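Dual function macrocyclase-peptidase POPB (Galerina marginata, PDB 5N4B) cleaves peptide bonds after proline and macrocyclises peptide precursors in the biosynthesis of the amanitin toxins. Local coordinates at residues A[192-197]-A[240-245]; A[596-601]-A[721-726]. The protein carries 1 engineered substitution. All blocks are in the same frame, centred on the assembly; numbering follows the deposited sequence.

Interaction 1 (A[192-197]-A[240-245]); sequences GRLSDE and HKVGTT
The carboxylate of Asp196 and the imidazole of His240 meet almost at a right angle, their planes 82° apart. His240 has CG anti to its backbone N (chi1 177°), which sets the edge of the ring against Asp196. His240 NE2 donates to Asp196 OD2 over 2.6 Å, in a nearly straight bond of 164°. OD2 lies close to the ring plane, but the ring nitrogen stands above the carboxylate plane. Asp196 has CG anti to its carbonyl carbon. This carries OD2 to the tip of the turn at the end of strand 236-241. There the backbone Gly243 N donates to the syn lone pair of Asp196 OD2 over 2.8 Å. That turn is type II, from Lys241 to Thr244, with Gly243 at its positive-phi position. Thr244 OG1 donates to Lys241 O over 2.7 Å and ties the turn from within. Beside the polar pair, Leu194 CD1 touches Val242 CG1 at 3.5 Å, the two side chains crossing at about a right angle. Both also lie on Phe157. The contact joins neighbouring blades of the beta-propeller: the loop leads into strand 198-201 of one blade, and the turn begins the link from strand 236-241 to 250-254 of the next. His240 ND1 is hydrogen-bonded to Asp249. A ring held between two carboxylates probably favours the doubly protonated, charged imidazolium, and two donors on OD2 would help to keep buried Asp196 ionised.

Interaction 2 (A[596-601]-A[721-726]); sequences FGAAVP and RALGLE
Every contact between 596-601 and 721-726 is van der Waals; no hydrogen bond crosses. The closest is made by a leucine on backbone. Leu723 has CG anti to its carbonyl carbon; chi1 -56° and chi2 -174° together bring the CD2 branch over the main chain of Gly597. CD2 of Leu723 lies 3.5 Å from Gly597 C and 3.6 Å from Gly597 CA. A CB on Gly597 would point into this methyl, so the bare glycine backbone lets the leucine settle close. Methyl-on-methyl contacts come next. Ala598 CB meets Ala722 CB tip to tip at 4.0 Å, and Leu723 CD2 comes within 4.2 Å of Ala598 CB. The contact belongs to the alpha/beta-hydrolase domain. Here the end of helix 705-722 packs against the beginning of strand 598-602, an inner strand of the eight-stranded sheet between 572-577 and 653-659. Leu723 also touches Ala573, and Ala722 touches Ala653, so the helix end spans these three strands. Hydrogen bonds hold the helix end itself. Gly724, at positive phi, closes the helix in a Schellman motif, with the backbone Gly724 N bonded to Arg721 O at 3.0 Å. Leu723 O accepts from the side-chain NZ of Lys571, just ahead of strand 572-577.

The two contacts sit on opposite sides of the chain's centre, about 52 Å apart between centres, and share no element. Interaction 1 belongs to the beta-propeller and joins two adjacent blades through a loop and a turn. Interaction 2 belongs to the hydrolase domain and joins a helix to a sheet. Both are partly buried and lie away from the catalytic residues. Their chemistry differs. Interaction 1 sets a buried Asp-His pair, completed by a backbone N-H of the exposed turn, beside a small apolar contact. Interaction 2 relies on small residues and one leucine, with no polar link across it, and buries less surface: 129 against 233 Å².

Interaction 1 (A[192-197]-A[240-245])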
ATOM      1  N   GLY A 192     -20.765 -20.024  14.014  1.00 26.96           N
ATOM      2  CA  GLY A 192     -20.988 -20.744  12.781  1.00 27.93           C
ATOM      3  C   GLY A 192     -19.712 -21.221  12.129  1.00 25.94           C
ATOM      4  O   GLY A 192     -19.757 -22.175  11.342  1.00 29.13           O
ATOM      5  N   ARG A 193     -18.565 -20.677  12.512  1.00 23.09           N
ATOM      6  CA  ARG A 193     -17.349 -21.096  11.853  1.00 18.86           C
ATOM      7  C   ARG A 193     -16.953 -22.508  12.284  1.00 20.38           C
ATOM      8  O   ARG A 193     -17.398 -23.034  13.301  1.00 22.45           O
ATOM      9  CB  ARG A 193     -16.204 -20.149  12.196  1.00 20.64           C
ATOM     10  CG  ARG A 193     -15.805 -20.151  13.673  1.00 20.21           C
ATOM     11  CD  ARG A 193     -14.521 -19.353  13.876  1.00 19.89           C
ATOM     12  NE  ARG A 193     -14.100 -19.216  15.282  1.00 23.38           N
ATOM     13  CZ  ARG A 193     -13.306 -20.054  15.936  1.00 26.41           C
ATOM     14  NH1 ARG A 193     -12.828 -21.169  15.374  1.00 23.51           N
ATOM     15  NH2 ARG A 193     -12.967 -19.761  17.194  1.00 28.25           N
ATOM     16  N   LEU A 194     -16.077 -23.123  11.506  1.00 18.42           N
ATOM     17  CA  LEU A 194     -15.409 -24.354  11.913  1.00 19.88           C
ATOM     18  C   LEU A 194     -14.419 -24.102  13.041  1.00 22.63           C
ATOM     19  O   LEU A 194     -14.042 -22.975  13.313  1.00 19.37           O
ATOM     20  CB  LEU A 194     -14.628 -24.885  10.712  1.00 20.40           C
ATOM     21  CG  LEU A 194     -15.381 -25.173   9.447  1.00 22.86           C
ATOM     22  CD1 LEU A 194     -14.423 -25.790   8.418  1.00 26.12           C
ATOM     23  CD2 LEU A 194     -16.520 -26.117   9.699  1.00 27.38           C
ATOM     24  N   SER A 195     -13.982 -25.181  13.740  1.00 23.17           N
ATOM     25  CA  SER A 195     -13.046 -24.971  14.838  1.00 25.88           C
ATOM     26  C   SER A 195     -11.633 -24.668  14.357  1.00 24.76           C
ATOM     27  O   SER A 195     -10.779 -24.312  15.185  1.00 28.25           O
ATOM     28  CB  SER A 195     -13.009 -26.186  15.765  1.00 27.49           C
ATOM     29  OG  SER A 195     -12.596 -27.279  14.993  1.00 33.28           O
ATOM     30  N   ASP A 196     -11.381 -24.768  13.042  1.00 22.91           N
ATOM     31  CA  ASP A 196     -10.061 -24.474  12.482  1.00 22.21           C
ATOM     32  C   ASP A 196      -9.572 -23.117  12.968  1.00 21.38           C
ATOM     33  O   ASP A 196     -10.296 -22.134  12.878  1.00 21.35           O
ATOM     34  CB  ASP A 196     -10.154 -24.394  10.965  1.00 20.83           C
ATOM     35  CG  ASP A 196     -10.629 -25.690  10.305  1.00 23.81           C
ATOM     36  OD1 ASP A 196     -11.520 -26.368  10.858  1.00 26.01           O
ATOM     37  OD2 ASP A 196     -10.139 -26.000   9.186  1.00 22.95           O
ATOM     38  N   GLU A 197      -8.328 -23.043  13.427  1.00 19.20           N
ATOM     39  CA  GLU A 197      -7.726 -21.786  13.841  1.00 18.76           C
ATOM     40  C   GLU A 197      -6.266 -21.801  13.412  1.00 20.37           C
ATOM     41  O   GLU A 197      -5.439 -22.498  13.999  1.00 21.59           O
ATOM     42  CB  GLU A 197      -7.869 -21.592  15.349  1.00 20.94           C
ATOM     43  CG  GLU A 197      -7.275 -20.286  15.821  1.00 21.46           C
ATOM     44  CD  GLU A 197      -7.626 -19.967  17.265  1.00 40.56           C
ATOM     45  OE1 GLU A 197      -7.252 -20.782  18.140  1.00 42.36           O
ATOM     46  OE2 GLU A 197      -8.332 -18.954  17.507  1.00 34.86           O
ATOM     47  N   HIS A 240      -2.997 -25.896   5.051  1.00 15.09           N
ATOM     48  CA  HIS A 240      -4.040 -26.224   6.008  1.00 14.58           C
ATOM     49  C   HIS A 240      -5.192 -26.930   5.313  1.00 16.60           C
ATOM     50  O   HIS A 240      -5.763 -26.392   4.357  1.00 16.16           O
ATOM     51  CB  HIS A 240      -4.577 -24.952   6.662  1.00 14.82           C
ATOM     52  CG  HIS A 240      -5.687 -25.237   7.602  1.00 16.05           C
ATOM     53  ND1 HIS A 240      -5.483 -25.948   8.758  1.00 17.54           N
ATOM     54  CD2 HIS A 240      -7.018 -25.057   7.507  1.00 17.42           C
ATOM     55  CE1 HIS A 240      -6.637 -26.127   9.383  1.00 19.09           C
ATOM     56  NE2 HIS A 240      -7.590 -25.589   8.647  1.00 19.09           N
ATOM     57  N   LYS A 241      -5.541 -28.138   5.792  1.00 18.67           N
ATOM     58  CA  LYS A 241      -6.696 -28.870   5.308  1.00 18.49           C
ATOM     59  C   LYS A 241      -7.940 -28.422   6.072  1.00 18.46           C
ATOM     60  O   LYS A 241      -7.943 -28.377   7.313  1.00 21.19           O
ATOM     61  CB  LYS A 241      -6.432 -30.362   5.498  1.00 22.02           C
ATOM     62  CG  LYS A 241      -7.613 -31.217   5.107  1.00 27.42           C
ATOM     63  CD  LYS A 241      -7.272 -32.696   5.272  1.00 32.06           C
ATOM     64  CE  LYS A 241      -8.451 -33.530   4.829  1.00 44.90           C
ATOM     65  NZ  LYS A 241      -8.306 -34.939   5.329  1.00 52.42           N
ATOM     66  N   VAL A 242      -8.994 -28.066   5.341  1.00 18.97           N
ATOM     67  CA  VAL A 242     -10.235 -27.646   5.996  1.00 18.13           C
ATOM     68  C   VAL A 242     -10.755 -28.747   6.884  1.00 23.46           C
ATOM     69  O   VAL A 242     -10.785 -29.921   6.498  1.00 22.69           O
ATOM     70  CB  VAL A 242     -11.282 -27.255   4.953  1.00 19.04           C
ATOM     71  CG1 VAL A 242     -12.603 -26.934   5.605  1.00 21.55           C
ATOM     72  CG2 VAL A 242     -10.825 -26.055   4.174  1.00 22.65           C
ATOM     73  N   GLY A 243     -11.207 -28.355   8.083  1.00 23.07           N
ATOM     74  CA  GLY A 243     -11.774 -29.301   9.033  1.00 25.92           C
ATOM     75  C   GLY A 243     -10.769 -29.971   9.926  1.00 29.14           C
ATOM     76  O   GLY A 243     -11.073 -31.037  10.489  1.00 30.74           O
ATOM     77  N   THR A 244      -9.575 -29.399  10.047  1.00 26.79           N
ATOM     78  CA  THR A 244      -8.523 -29.919  10.909  1.00 23.34           C
ATOM     79  C   THR A 244      -8.002 -28.772  11.757  1.00 26.03           C
ATOM     80  O   THR A 244      -8.242 -27.600  11.462  1.00 25.12           O
ATOM     81  CB  THR A 244      -7.325 -30.529  10.137  1.00 25.72           C
ATOM     82  OG1 THR A 244      -6.642 -29.490   9.383  1.00 25.02           O
ATOM     83  CG2 THR A 244      -7.736 -31.617   9.218  1.00 30.57           C
ATOM     84  N   THR A 245      -7.277 -29.137  12.815  1.00 29.07           N
ATOM     85  CA  THR A 245      -6.532 -28.168  13.601  1.00 27.09           C
ATOM     86  C   THR A 245      -5.155 -27.936  12.963  1.00 27.64           C
ATOM     87  O   THR A 245      -4.654 -28.729  12.158  1.00 25.33           O
ATOM     88  CB  THR A 245      -6.298 -28.669  15.045  1.00 31.02           C
ATOM     89  OG1 THR A 245      -5.329 -29.711  15.033  1.00 39.23           O
ATOM     90  CG2 THR A 245      -7.521 -29.203  15.705  1.00 38.62           C
TER

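Interaction 2 (A[596-601]-A[721-726])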
ATOM      1  N   PHE A 596       9.658  24.958   1.341  1.00 13.86           N
ATOM      2  CA  PHE A 596       8.380  24.417   1.765  1.00 12.80           C
ATOM      3  C   PHE A 596       7.777  25.306   2.825  1.00 11.91           C
ATOM      4  O   PHE A 596       8.495  25.887   3.632  1.00 14.79           O
ATOM      5  CB  PHE A 596       8.600  23.038   2.362  1.00 12.73           C
ATOM      6  CG  PHE A 596       9.294  22.087   1.441  1.00 10.51           C
ATOM      7  CD1 PHE A 596       8.657  21.661   0.297  1.00 11.13           C
ATOM      8  CD2 PHE A 596      10.558  21.620   1.689  1.00 12.22           C
ATOM      9  CE1 PHE A 596       9.274  20.799  -0.591  1.00 11.10           C
ATOM     10  CE2 PHE A 596      11.195  20.729   0.808  1.00 12.81           C
ATOM     11  CZ  PHE A 596      10.534  20.323  -0.325  1.00 12.92           C
ATOM     12  N   GLY A 597       6.450  25.378   2.824  1.00 12.32           N
ATOM     13  CA  GLY A 597       5.704  26.127   3.823  1.00 13.65           C
ATOM     14  C   GLY A 597       5.164  25.273   4.946  1.00 12.45           C
ATOM     15  O   GLY A 597       4.788  25.813   5.985  1.00 13.59           O
ATOM     16  N   ALA A 598       5.108  23.952   4.762  1.00 10.96           N
ATOM     17  CA  ALA A 598       4.635  23.054   5.799  1.00 10.89           C
ATOM     18  C   ALA A 598       5.053  21.647   5.424  1.00  9.69           C
ATOM     19  O   ALA A 598       5.234  21.331   4.247  1.00 10.47           O
ATOM     20  CB  ALA A 598       3.126  23.072   5.984  1.00 10.53           C
ATOM     21  N   ALA A 599       5.149  20.793   6.439  1.00  8.96           N
ATOM     22  CA  ALA A 599       5.584  19.425   6.222  1.00 10.17           C
ATOM     23  C   ALA A 599       4.867  18.482   7.168  1.00 10.16           C
ATOM     24  O   ALA A 599       4.811  18.733   8.375  1.00 10.89           O
ATOM     25  CB  ALA A 599       7.101  19.310   6.420  1.00  9.92           C
ATOM     26  N   VAL A 600       4.330  17.386   6.628  1.00  9.15           N
ATOM     27  CA  VAL A 600       3.591  16.376   7.413  1.00  9.05           C
ATOM     28  C   VAL A 600       4.128  14.995   7.042  1.00  8.06           C
ATOM     29  O   VAL A 600       3.618  14.351   6.106  1.00  9.07           O
ATOM     30  CB  VAL A 600       2.065  16.486   7.274  1.00  8.09           C
ATOM     31  CG1 VAL A 600       1.418  15.374   8.114  1.00 11.20           C
ATOM     32  CG2 VAL A 600       1.628  17.832   7.732  1.00 10.35           C
ATOM     33  N   PRO A 601       5.192  14.514   7.712  1.00  8.36           N
ATOM     34  CA  PRO A 601       5.660  13.133   7.517  1.00  9.25           C
ATOM     35  C   PRO A 601       4.891  12.186   8.408  1.00  9.21           C
ATOM     36  O   PRO A 601       4.787  12.435   9.617  1.00  9.76           O
ATOM     37  CB  PRO A 601       7.138  13.215   7.901  1.00  9.58           C
ATOM     38  CG  PRO A 601       7.163  14.319   8.935  1.00  9.81           C
ATOM     39  CD  PRO A 601       6.053  15.273   8.639  1.00  8.35           C
ATOM     40  N   ARG A 721      -3.328  26.501   8.115  1.00 12.46           N
ATOM     41  CA  ARG A 721      -2.911  27.609   8.986  1.00 13.70           C
ATOM     42  C   ARG A 721      -1.446  27.958   8.754  1.00 15.39           C
ATOM     43  O   ARG A 721      -1.094  29.141   8.672  1.00 15.66           O
ATOM     44  CB  ARG A 721      -3.163  27.263  10.452  1.00 15.24           C
ATOM     45  CG  ARG A 721      -2.614  28.338  11.346  1.00 19.95           C
ATOM     46  CD  ARG A 721      -3.334  28.487  12.639  1.00 37.04           C
ATOM     47  NE  ARG A 721      -4.669  29.035  12.416  1.00 41.89           N
ATOM     48  CZ  ARG A 721      -5.414  29.510  13.397  1.00 32.32           C
ATOM     49  NH1 ARG A 721      -6.638  29.971  13.151  1.00 33.07           N
ATOM     50  NH2 ARG A 721      -4.927  29.502  14.630  1.00 41.06           N
ATOM     51  N   ALA A 722      -0.590  26.951   8.624  1.00 12.75           N
ATOM     52  CA  ALA A 722       0.821  27.243   8.382  1.00 13.90           C
ATOM     53  C   ALA A 722       1.029  28.019   7.103  1.00 16.39           C
ATOM     54  O   ALA A 722       1.993  28.778   7.016  1.00 15.51           O
ATOM     55  CB  ALA A 722       1.633  25.969   8.278  1.00 12.94           C
ATOM     56  N   LEU A 723       0.207  27.791   6.073  1.00 12.65           N
ATOM     57  CA  LEU A 723       0.314  28.526   4.803  1.00 14.06           C
ATOM     58  C   LEU A 723      -0.511  29.796   4.794  1.00 18.15           C
ATOM     59  O   LEU A 723      -0.511  30.507   3.778  1.00 19.81           O
ATOM     60  CB  LEU A 723      -0.128  27.600   3.652  1.00 14.61           C
ATOM     61  CG  LEU A 723       0.633  26.254   3.532  1.00 14.71           C
ATOM     62  CD1 LEU A 723       0.195  25.508   2.283  1.00 17.12           C
ATOM     63  CD2 LEU A 723       2.167  26.416   3.610  1.00 19.96           C
ATOM     64  N   GLY A 724      -1.167  30.130   5.892  1.00 17.16           N
ATOM     65  CA  GLY A 724      -1.935  31.360   6.003  1.00 18.47           C
ATOM     66  C   GLY A 724      -3.238  31.342   5.238  1.00 19.34           C
ATOM     67  O   GLY A 724      -3.750  32.410   4.881  1.00 25.22           O
ATOM     68  N   LEU A 725      -3.814  30.167   4.992  1.00 16.73           N
ATOM     69  CA  LEU A 725      -5.063  30.077   4.261  1.00 18.66           C
ATOM     70  C   LEU A 725      -6.247  30.243   5.184  1.00 20.43           C
ATOM     71  O   LEU A 725      -6.280  29.687   6.288  1.00 20.96           O
ATOM     72  CB  LEU A 725      -5.170  28.733   3.564  1.00 16.10           C
ATOM     73  CG  LEU A 725      -3.973  28.300   2.722  1.00 15.74           C
ATOM     74  CD1 LEU A 725      -4.182  26.929   2.153  1.00 16.16           C
ATOM     75  CD2 LEU A 725      -3.692  29.324   1.621  1.00 20.74           C
ATOM     76  N   GLU A 726      -7.270  30.910   4.660  1.00 21.00           N
ATOM     77  CA  GLU A 726      -8.450  31.247   5.420  1.00 23.95           C
ATOM     78  C   GLU A 726      -9.651  30.644   4.721  1.00 23.81           C
ATOM     79  O   GLU A 726      -9.681  30.508   3.479  1.00 26.45           O
ATOM     80  CB  GLU A 726      -8.637  32.771   5.546  1.00 30.03           C
ATOM     81  CG  GLU A 726      -7.456  33.495   6.181  1.00 36.03           C
ATOM     82  CD  GLU A 726      -7.317  33.242   7.669  1.00 49.56           C
ATOM     83  OE1 GLU A 726      -8.081  32.422   8.219  1.00 51.38           O
ATOM     84  OE2 GLU A 726      -6.431  33.866   8.298  1.00 59.39           O
TER